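Local coordinates for probable quinone reductase Qor (NADPH:quinone reductase) (Zeta-crystallin homolog protein) (Mycobacterium tuberculosis, PDB 4RVS) that probably transfers electrons from NADPH to quinones, as a zeta-crystallin-like quinone reductase that binds NADPH, at residues R87-S92 / S122-G127. Numbering follows the deposited sequence.
Sequences RVVSAS and SALLKG
Strand 87-90 of the GroES-like fold packs on helix 117-137, which leads towards the nucleotide-binding domain: the strand's end and Ala91 just after it meet Leu124 and Leu125 in an apolar contact. Leu124 does most of the touching: CG lies anti to the backbone N (chi1 179°), and CD2, continuing the chain away from CA, reaches out to the strand. There CD2 sits 3.9 Å from Val89 CG2; the two side chains run alongside each other, pointing opposite ways. Beta-branched Val89, at home in a strand, turns both methyls to Leu124 CD2 (Val89 CG1 at 4.0 Å). Where the strand ends, Leu124 CD2 is 3.5 Å from Ala91 N, so a long leucine suits the bridge from helix to main chain. The single methyl of Ala91 suits the close approach here: its CB lies 4.1 Å from both Leu125 CB and Leu124 CD2. Ser90 turns its CB away from the helix; Ser90 OG accepts from Ser92 N at 3.0 Å in an ST turn and also bonds Leu107 O. Phe288 of helix 277-292 packs on Val89 and Leu124, strand 87-90 pairs with strands 64-71 and 108-110, and Leu125 touches Leu270, which contacts NADPH in another structure of this protein, although no cofactor is bound here.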
loop_
_atom_site.group_PDB
_atom_site.type_symbol
_atom_site.label_atom_id
_atom_site.label_comp_id
_atom_site.label_asym_id
_atom_site.label_seq_id
_atom_site.Cartn_x
_atom_site.Cartn_y
_atom_site.Cartn_z
ATOM N N ARG A 87 -31.860 -2.170 20.230
ATOM C CA ARG A 87 -30.975 -1.038 20.494
ATOM C C ARG A 87 -29.936 -0.989 19.377
ATOM O O ARG A 87 -29.260 -1.986 19.110
ATOM C CB ARG A 87 -30.274 -1.207 21.847
ATOM C CG ARG A 87 -31.234 -1.250 23.041
ATOM C CD ARG A 87 -30.506 -1.618 24.336
ATOM N NE ARG A 87 -29.555 -0.592 24.774
ATOM C CZ ARG A 87 -28.236 -0.771 24.868
ATOM N NH1 ARG A 87 -27.686 -1.932 24.540
ATOM N NH2 ARG A 87 -27.457 0.221 25.285
ATOM N N VAL A 88 -29.820 0.160 18.713
ATOM C CA VAL A 88 -28.936 0.293 17.561
ATOM C C VAL A 88 -28.144 1.596 17.639
ATOM O O VAL A 88 -28.455 2.482 18.450
ATOM C CB VAL A 88 -29.727 0.276 16.241
ATOM C CG1 VAL A 88 -30.466 -1.054 16.063
ATOM C CG2 VAL A 88 -30.713 1.427 16.208
ATOM N N VAL A 89 -27.125 1.709 16.800
ATOM C CA VAL A 89 -26.336 2.933 16.741
ATOM C C VAL A 89 -25.946 3.240 15.304
ATOM O O VAL A 89 -25.707 2.332 14.512
ATOM C CB VAL A 89 -25.080 2.829 17.634
ATOM C CG1 VAL A 89 -24.174 1.699 17.158
ATOM C CG2 VAL A 89 -24.319 4.155 17.670
ATOM N N SER A 90 -25.909 4.520 14.954
ATOM C CA SER A 90 -25.480 4.912 13.611
ATOM C C SER A 90 -24.715 6.211 13.688
ATOM O O SER A 90 -24.972 7.036 14.570
ATOM C CB SER A 90 -26.685 5.067 12.674
ATOM O OG SER A 90 -26.281 5.445 11.357
ATOM N N ALA A 91 -23.774 6.390 12.764
ATOM C CA ALA A 91 -23.074 7.655 12.614
ATOM C C ALA A 91 -23.468 8.284 11.275
ATOM O O ALA A 91 -22.817 9.215 10.797
ATOM C CB ALA A 91 -21.555 7.448 12.707
ATOM N N SER A 92 -24.544 7.760 10.689
ATOM C CA SER A 92 -25.079 8.243 9.420
ATOM C C SER A 92 -26.541 8.635 9.541
ATOM O O SER A 92 -27.292 8.556 8.566
ATOM C CB SER A 92 -24.951 7.168 8.338
ATOM O OG SER A 92 -23.604 6.826 8.107
ATOM N N SER A 122 -20.855 7.563 21.341
ATOM C CA SER A 122 -19.546 8.212 21.410
ATOM C C SER A 122 -18.460 7.439 20.678
ATOM O O SER A 122 -17.436 8.007 20.316
ATOM C CB SER A 122 -19.104 8.358 22.869
ATOM O OG SER A 122 -20.003 9.147 23.626
ATOM N N ALA A 123 -18.666 6.142 20.487
ATOM C CA ALA A 123 -17.567 5.274 20.067
ATOM C C ALA A 123 -17.653 4.804 18.631
ATOM O O ALA A 123 -16.639 4.400 18.054
ATOM C CB ALA A 123 -17.443 4.073 20.990
ATOM N N LEU A 124 -18.852 4.826 18.049
ATOM C CA LEU A 124 -19.042 4.131 16.776
ATOM C C LEU A 124 -18.116 4.638 15.671
ATOM O O LEU A 124 -17.369 3.856 15.075
ATOM C CB LEU A 124 -20.503 4.181 16.322
ATOM C CG LEU A 124 -20.751 3.487 14.978
ATOM C CD1 LEU A 124 -20.533 1.986 15.081
ATOM C CD2 LEU A 124 -22.160 3.781 14.472
ATOM N N LEU A 125 -18.155 5.937 15.396
ATOM C CA LEU A 125 -17.389 6.475 14.273
ATOM C C LEU A 125 -15.886 6.285 14.473
ATOM O O LEU A 125 -15.200 5.778 13.579
ATOM C CB LEU A 125 -17.707 7.952 14.055
ATOM C CG LEU A 125 -16.935 8.623 12.917
ATOM C CD1 LEU A 125 -17.282 7.973 11.607
ATOM C CD2 LEU A 125 -17.248 10.104 12.858
ATOM N N LYS A 126 -15.383 6.691 15.637
ATOM C CA LYS A 126 -13.961 6.534 15.947
ATOM C C LYS A 126 -13.582 5.065 15.916
ATOM O O LYS A 126 -12.474 4.709 15.508
ATOM C CB LYS A 126 -13.638 7.055 17.344
ATOM C CG LYS A 126 -13.954 8.505 17.617
ATOM C CD LYS A 126 -14.198 8.687 19.125
ATOM C CE LYS A 126 -14.990 9.952 19.426
ATOM N NZ LYS A 126 -15.477 9.984 20.843
ATOM N N GLY A 127 -14.505 4.218 16.371
ATOM C CA GLY A 127 -14.252 2.793 16.502
ATOM C C GLY A 127 -14.214 2.053 15.175
ATOM O O GLY A 127 -13.363 1.189 14.976
#